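Local coordinates for protein beta-lactamase (Serratia marcescens, PDB 5X5G) that probably hydrolyses the amide bond of beta-lactam antibiotics to give substituted beta-amino acids, as other class A serine beta-lactamases do, at residues A[115-120]-A[144-149]; A[106-111]-A[193-198]. All coordinates share one frame; numbering follows the deposited sequence.

Contact 1 of 2, residues A[115-120]-A[144-149]; sequences GCDILF and KATEEE. With OP0 ((2S,5R)-N-(2-aminoethoxy)-1-formyl-5-[(sulfooxy)amino]piperidine-2-carboxamide), chain F.
Asp117 points its carboxylate from helix 113-123 straight at the first turn of helix 147-151, and both oxygens take a backbone N-H through their syn lone pairs. OD1 accepts from Glu147 N and OD2 from Glu148 N, each at 2.8 Å, gripping the group at two points. The Thr146 side chain crosses it at about a right angle, with Thr146 CB 3.4 Å from Asp117 OD1. Thr146 is the N-cap: its OG1, set between the backbone N and the carbonyl carbon (chi1 59°), accepts from Glu149 N, while Glu149 OE1 accepts from Thr146 N, a capping box. Thr146 CG2 approaches Phe120 CD2 obliquely at 4.1 Å, and the plane of that ring carries Asp117 OD1 at its edge. Cys116 SG lies alongside Glu147 CG at 3.8 Å, while the Glu147 carboxylate bends away toward OP0 and its OE1 is hydrogen-bonded to His151 NE2. A water donates to both Asp117 OD2 and Glu148 OE1, probably easing the repulsion between the two carboxylates. Lodged against the amides of a helix N terminus, Asp117 is probably stabilised as the carboxylate, and its bonds probably help to position Glu147, the likely general base on what is probably the class A omega loop.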
loop_
_atom_site.group_PDB
_atom_site.type_symbol
_atom_site.label_atom_id
_atom_site.label_comp_id
_atom_site.label_asym_id
_atom_site.label_seq_id
_atom_site.Cartn_x
_atom_site.Cartn_y
_atom_site.Cartn_z
ATOM N N GLY A 115 3.948 -9.038 -5.288
ATOM C CA GLY A 115 3.921 -9.935 -6.429
ATOM C C GLY A 115 4.888 -9.539 -7.520
ATOM O O GLY A 115 5.637 -10.356 -8.040
ATOM N N CYS A 116 4.932 -8.249 -7.816
ATOM C CA CYS A 116 5.872 -7.699 -8.783
ATOM C C CYS A 116 7.328 -8.124 -8.475
ATOM O O CYS A 116 8.051 -8.664 -9.345
ATOM C CB CYS A 116 5.746 -6.195 -8.791
ATOM S SG CYS A 116 6.931 -5.378 -9.874
ATOM N N ASP A 117 7.764 -7.869 -7.239
ATOM C CA ASP A 117 9.136 -8.182 -6.871
ATOM C C ASP A 117 9.431 -9.657 -6.734
ATOM O O ASP A 117 10.516 -10.102 -7.086
ATOM C CB ASP A 117 9.554 -7.411 -5.613
ATOM C CG ASP A 117 9.752 -5.911 -5.887
ATOM O OD1 ASP A 117 9.465 -5.435 -7.021
ATOM O OD2 ASP A 117 10.042 -5.186 -4.906
ATOM N N ILE A 118 8.442 -10.446 -6.323
ATOM C CA ILE A 118 8.569 -11.899 -6.375
ATOM C C ILE A 118 8.865 -12.395 -7.799
ATOM O O ILE A 118 9.805 -13.199 -8.057
ATOM C CB ILE A 118 7.311 -12.581 -5.789
ATOM C CG1 ILE A 118 7.243 -12.375 -4.285
ATOM C CG2 ILE A 118 7.336 -14.064 -6.086
ATOM C CD1 ILE A 118 5.857 -12.509 -3.667
ATOM N N LEU A 119 8.129 -11.837 -8.751
ATOM C CA LEU A 119 8.307 -12.193 -10.135
ATOM C C LEU A 119 9.613 -11.650 -10.751
ATOM O O LEU A 119 10.229 -12.321 -11.589
ATOM C CB LEU A 119 7.100 -11.722 -10.920
ATOM C CG LEU A 119 5.797 -12.441 -10.595
ATOM C CD1 LEU A 119 4.587 -11.752 -11.248
ATOM C CD2 LEU A 119 5.918 -13.894 -11.039
ATOM N N PHE A 120 10.030 -10.435 -10.401
ATOM C CA PHE A 120 11.379 -9.952 -10.833
ATOM C C PHE A 120 12.452 -10.956 -10.399
ATOM O O PHE A 120 13.282 -11.393 -11.203
ATOM C CB PHE A 120 11.722 -8.552 -10.276
ATOM C CG PHE A 120 11.280 -7.405 -11.164
ATOM C CD1 PHE A 120 11.743 -7.311 -12.485
ATOM C CD2 PHE A 120 10.490 -6.396 -10.660
ATOM C CE1 PHE A 120 11.322 -6.288 -13.308
ATOM C CE2 PHE A 120 10.117 -5.329 -11.453
ATOM C CZ PHE A 120 10.500 -5.299 -12.796
ATOM N N LYS A 144 14.791 -0.533 -14.628
ATOM C CA LYS A 144 15.976 -0.511 -13.797
ATOM C C LYS A 144 15.758 -0.836 -12.327
ATOM O O LYS A 144 16.726 -1.050 -11.599
ATOM C CB LYS A 144 16.673 0.837 -13.931
ATOM C CG LYS A 144 17.126 1.171 -15.329
ATOM C CD LYS A 144 18.289 0.304 -15.824
ATOM C CE LYS A 144 18.534 0.574 -17.299
ATOM N NZ LYS A 144 19.714 -0.162 -17.815
ATOM N N ALA A 145 14.536 -0.733 -11.838
ATOM C CA ALA A 145 14.332 -0.742 -10.386
ATOM C C ALA A 145 13.075 -1.537 -10.005
ATOM O O ALA A 145 12.033 -1.425 -10.667
ATOM C CB ALA A 145 14.244 0.666 -9.820
ATOM N N THR A 146 13.203 -2.338 -8.945
ATOM C CA THR A 146 12.099 -3.123 -8.391
ATOM C C THR A 146 11.204 -2.181 -7.619
ATOM O O THR A 146 11.551 -1.014 -7.376
ATOM C CB THR A 146 12.581 -4.208 -7.398
ATOM O OG1 THR A 146 13.284 -3.567 -6.315
ATOM C CG2 THR A 146 13.489 -5.222 -8.075
ATOM N N GLU A 147 10.039 -2.671 -7.221
ATOM C CA GLU A 147 9.176 -1.873 -6.385
ATOM C C GLU A 147 9.886 -1.529 -5.064
ATOM O O GLU A 147 9.810 -0.415 -4.615
ATOM C CB GLU A 147 7.818 -2.550 -6.120
ATOM C CG GLU A 147 6.888 -2.496 -7.331
ATOM C CD GLU A 147 6.293 -1.119 -7.566
ATOM O OE1 GLU A 147 6.337 -0.228 -6.649
ATOM O OE2 GLU A 147 5.807 -0.923 -8.701
ATOM N N GLU A 148 10.561 -2.471 -4.443
ATOM C CA GLU A 148 11.274 -2.166 -3.219
ATOM C C GLU A 148 12.313 -1.041 -3.410
ATOM O O GLU A 148 12.497 -0.205 -2.537
ATOM C CB GLU A 148 11.985 -3.414 -2.727
ATOM C CG GLU A 148 12.869 -3.184 -1.509
ATOM C CD GLU A 148 13.417 -4.485 -0.941
ATOM O OE1 GLU A 148 13.402 -5.502 -1.664
ATOM O OE2 GLU A 148 13.872 -4.489 0.221
ATOM N N GLU A 149 13.049 -1.090 -4.507
ATOM C CA GLU A 149 14.017 -0.045 -4.841
ATOM C C GLU A 149 13.399 1.324 -5.023
ATOM O O GLU A 149 13.937 2.328 -4.519
ATOM C CB GLU A 149 14.877 -0.450 -6.051
ATOM C CG GLU A 149 15.772 -1.625 -5.742
ATOM C CD GLU A 149 16.484 -2.217 -6.936
ATOM O OE1 GLU A 149 15.955 -2.217 -8.068
ATOM O OE2 GLU A 149 17.527 -2.863 -6.713
HETATM C C1 OP0 F . 1.718 1.147 -8.990
HETATM O O8 OP0 F . 1.812 2.155 -9.694
HETATM N N14 OP0 F . 1.699 1.187 -7.740
HETATM C C2 OP0 F . 1.858 2.416 -6.984
HETATM C C3 OP0 F . 2.973 2.229 -6.018
HETATM N N15 OP0 F . 2.881 2.924 -4.894
HETATM O O9 OP0 F . 3.929 1.503 -6.353
HETATM C C7 OP0 F . 1.300 0.046 -6.976
HETATM C C6 OP0 F . -0.119 0.306 -6.543
HETATM C C5 OP0 F . -0.119 1.537 -5.639
HETATM C C4 OP0 F . 0.515 2.747 -6.336
HETATM N N16 OP0 F . -1.046 0.347 -7.717
HETATM S S17 OP0 F . -1.889 1.684 -9.506
HETATM O O10 OP0 F . -1.345 1.586 -8.110
HETATM O O13 OP0 F . -1.909 2.998 -10.055
HETATM O O12 OP0 F . -3.258 1.304 -9.364
HETATM O O11 OP0 F . -1.010 0.698 -10.420
HETATM N N21 OP0 F . 7.102 4.238 -4.105
HETATM C C22 OP0 F . 5.811 4.405 -4.824
HETATM C C23 OP0 F . 4.580 4.260 -3.927
HETATM O O24 OP0 F . 3.943 2.993 -4.092
HETATM O O HOH W 1 11.816 -6.591 -3.661
#

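Contact 2 of 2, residues A[106-111]-A[193-198]; sequences STVSHS and IETTTG. With OP0 ((2S,5R)-N-(2-aminoethoxy)-1-formyl-5-[(sulfooxy)amino]piperidine-2-carboxamide), chain F; SO4 (sulfate ion), chain C.
Ser109 and Thr195 bring their backbones almost together, CA to CA 3.8 Å, where the loop leaving helix 182-193 passes against the C-terminal end of helix 100-109, just ahead of Ser111, probably the first residue of the class A Ser-Asp-Asn motif. This is the tight part. Ser109 O accepts from Thr196 N in a nearly straight bond (3.1 Å, 166° at the hydrogen), the donor tilted 22° out of the carbonyl plane. The same oxygen takes a CA-H...O contact from Thr195 CA. Thr195 lies alongside, its OG1 3.6 Å from Ser109 CA, and that hydroxyl finds its main partner in His214 O. Ser109 OG turns instead to Thr191 O. A water extends the join, donating to Val108 O and pairing with Thr197 OG1, which also bonds Thr216.

The other side is looser and wetter. His110 starts away from the loop, but with CG anti to the carbonyl carbon (chi1 -70°) the ring lies where Thr196 OG1 sits over one face, 3.1 Å above its plane and displaced toward the rim. Another water touches Thr196 OG1 and, weakly, His110 NE2; Asp89 of the second subunit packs on His110 and Pro92 of that subunit on Thr196. Exposed Glu194 touches Ser109 loosely, and a water donates to both Glu194 OE1 and Ser109 OG.

Toward the active site, Thr197 CG2 rests against Ser111 CB, and both residues face the sulfooxy end of OP0. Gly198 N donates to a separate sulfate ion, probably from the crystallisation liquor. Ser111 adopts a left-handed backbone conformation, and its hydroxyl, also bonded to Lys215 NZ, donates to the sulfooxy group: Ser111 OG to OP0 O11, 2.7 Å.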
loop_
_atom_site.group_PDB
_atom_site.type_symbol
_atom_site.label_atom_id
_atom_site.label_comp_id
_atom_site.label_asym_id
_atom_site.label_seq_id
_atom_site.Cartn_x
_atom_site.Cartn_y
_atom_site.Cartn_z
ATOM N N SER A 106 -2.682 -11.154 -9.396
ATOM C CA SER A 106 -2.667 -10.131 -8.340
ATOM C C SER A 106 -1.730 -9.003 -8.768
ATOM O O SER A 106 -2.047 -7.829 -8.609
ATOM C CB SER A 106 -2.172 -10.718 -7.016
ATOM O OG SER A 106 -2.300 -9.750 -5.974
ATOM N N THR A 107 -0.602 -9.371 -9.353
ATOM C CA THR A 107 0.390 -8.383 -9.811
ATOM C C THR A 107 -0.166 -7.465 -10.894
ATOM O O THR A 107 0.044 -6.239 -10.837
ATOM C CB THR A 107 1.715 -9.052 -10.255
ATOM O OG1 THR A 107 2.300 -9.756 -9.141
ATOM C CG2 THR A 107 2.739 -8.037 -10.680
ATOM N N VAL A 108 -0.807 -8.049 -11.922
ATOM C CA VAL A 108 -1.284 -7.245 -13.044
ATOM C C VAL A 108 -2.654 -6.616 -12.736
ATOM O O VAL A 108 -2.808 -5.381 -12.865
ATOM C CB VAL A 108 -1.359 -8.082 -14.345
ATOM C CG1 VAL A 108 -2.018 -7.311 -15.456
ATOM C CG2 VAL A 108 0.028 -8.509 -14.744
ATOM N N SER A 109 -3.646 -7.447 -12.374
ATOM C CA SER A 109 -5.045 -6.965 -12.260
ATOM C C SER A 109 -5.250 -6.080 -10.999
ATOM O O SER A 109 -6.059 -5.155 -11.029
ATOM C CB SER A 109 -6.073 -8.111 -12.240
ATOM O OG SER A 109 -5.972 -8.889 -13.410
ATOM N N HIS A 110 -4.565 -6.421 -9.919
ATOM C CA HIS A 110 -4.652 -5.681 -8.656
ATOM C C HIS A 110 -3.376 -4.916 -8.248
ATOM O O HIS A 110 -3.347 -4.292 -7.158
ATOM C CB HIS A 110 -5.078 -6.616 -7.543
ATOM C CG HIS A 110 -6.495 -7.063 -7.658
ATOM N ND1 HIS A 110 -6.868 -8.107 -8.479
ATOM C CD2 HIS A 110 -7.630 -6.599 -7.083
ATOM C CE1 HIS A 110 -8.178 -8.280 -8.390
ATOM N NE2 HIS A 110 -8.669 -7.360 -7.568
ATOM N N SER A 111 -2.432 -4.827 -9.176
ATOM C CA SER A 111 -1.180 -4.056 -9.020
ATOM C C SER A 111 -0.354 -4.402 -7.790
ATOM O O SER A 111 0.203 -3.506 -7.137
ATOM C CB SER A 111 -1.485 -2.542 -9.050
ATOM O OG SER A 111 -0.460 -1.855 -9.729
ATOM N N ILE A 193 -7.948 -7.375 -18.834
ATOM C CA ILE A 193 -9.347 -6.996 -18.893
ATOM C C ILE A 193 -9.943 -7.042 -17.499
ATOM O O ILE A 193 -10.788 -6.209 -17.148
ATOM C CB ILE A 193 -10.152 -7.923 -19.831
ATOM C CG1 ILE A 193 -9.652 -7.760 -21.279
ATOM C CG2 ILE A 193 -11.618 -7.559 -19.766
ATOM C CD1 ILE A 193 -10.258 -8.744 -22.280
ATOM N N GLU A 194 -9.479 -8.002 -16.704
ATOM C CA GLU A 194 -9.986 -8.217 -15.361
ATOM C C GLU A 194 -9.404 -7.207 -14.385
ATOM O O GLU A 194 -9.714 -7.243 -13.220
ATOM C CB GLU A 194 -9.623 -9.623 -14.883
ATOM C CG GLU A 194 -10.513 -10.761 -15.389
ATOM C CD GLU A 194 -9.833 -12.139 -15.339
ATOM O OE1 GLU A 194 -8.695 -12.286 -14.809
ATOM O OE2 GLU A 194 -10.410 -13.087 -15.913
ATOM N N THR A 195 -8.467 -6.383 -14.849
ATOM C CA THR A 195 -7.926 -5.313 -14.036
ATOM C C THR A 195 -9.022 -4.517 -13.351
ATOM O O THR A 195 -10.028 -4.163 -13.957
ATOM C CB THR A 195 -7.017 -4.422 -14.897
ATOM O OG1 THR A 195 -5.852 -5.182 -15.230
ATOM C CG2 THR A 195 -6.603 -3.182 -14.154
ATOM N N THR A 196 -8.851 -4.305 -12.057
ATOM C CA THR A 196 -9.846 -3.564 -11.259
ATOM C C THR A 196 -9.426 -2.149 -10.880
ATOM O O THR A 196 -10.267 -1.311 -10.540
ATOM C CB THR A 196 -10.196 -4.333 -9.977
ATOM O OG1 THR A 196 -9.009 -4.577 -9.218
ATOM C CG2 THR A 196 -10.838 -5.665 -10.351
ATOM N N THR A 197 -8.125 -1.875 -10.955
ATOM C CA THR A 197 -7.596 -0.555 -10.624
ATOM C C THR A 197 -7.976 0.464 -11.691
ATOM O O THR A 197 -8.439 0.115 -12.776
ATOM C CB THR A 197 -6.067 -0.569 -10.471
ATOM O OG1 THR A 197 -5.480 -1.041 -11.686
ATOM C CG2 THR A 197 -5.640 -1.444 -9.316
ATOM N N GLY A 198 -7.900 1.732 -11.296
ATOM C CA GLY A 198 -8.177 2.866 -12.145
ATOM C C GLY A 198 -9.387 2.844 -13.020
ATOM O O GLY A 198 -9.293 3.093 -14.214
HETATM C C1 OP0 F . 1.718 1.147 -8.990
HETATM O O8 OP0 F . 1.812 2.155 -9.694
HETATM N N14 OP0 F . 1.699 1.187 -7.740
HETATM C C2 OP0 F . 1.858 2.416 -6.984
HETATM C C3 OP0 F . 2.973 2.229 -6.018
HETATM N N15 OP0 F . 2.881 2.924 -4.894
HETATM O O9 OP0 F . 3.929 1.503 -6.353
HETATM C C7 OP0 F . 1.300 0.046 -6.976
HETATM C C6 OP0 F . -0.119 0.306 -6.543
HETATM C C5 OP0 F . -0.119 1.537 -5.639
HETATM C C4 OP0 F . 0.515 2.747 -6.336
HETATM N N16 OP0 F . -1.046 0.347 -7.717
HETATM S S17 OP0 F . -1.889 1.684 -9.506
HETATM O O10 OP0 F . -1.345 1.586 -8.110
HETATM O O13 OP0 F . -1.909 2.998 -10.055
HETATM O O12 OP0 F . -3.258 1.304 -9.364
HETATM O O11 OP0 F . -1.010 0.698 -10.420
HETATM N N21 OP0 F . 7.102 4.238 -4.105
HETATM C C22 OP0 F . 5.811 4.405 -4.824
HETATM C C23 OP0 F . 4.580 4.260 -3.927
HETATM O O24 OP0 F . 3.943 2.993 -4.092
HETATM S S SO4 C . -7.544 4.390 -8.954
HETATM O O1 SO4 C . -7.430 4.976 -10.309
HETATM O O2 SO4 C . -6.938 3.020 -8.951
HETATM O O3 SO4 C . -6.890 5.341 -8.010
HETATM O O4 SO4 C . -8.980 4.290 -8.570
HETATM O O HOH W 2 -3.718 -2.602 -12.778
HETATM O O HOH W 3 -7.053 -11.448 -12.834
HETATM O O HOH W 4 -10.556 -5.021 -6.885
#

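Overall arrangement
Following the chain from the N terminus, helix 100-109 brings in the first half of contact 2, and after a short turn helix 113-123 supplies the first half of contact 1. The chain then passes through helix 126-135 and strand 141-142 before segment 144-149, leading into helix 147-151, closes contact 1, the shorter loop. Only at the end of helix 182-193 does segment 193-198 close contact 2, so the first loop lies wholly within the second. Contact 1 joins elements of the helical domain; contact 2 connects that domain with the approach to strand 212-218 of the five-stranded sheet. Thr107 packs against Gly115, Cys116 and Leu119, linking the two, and both contacts border the site holding OP0.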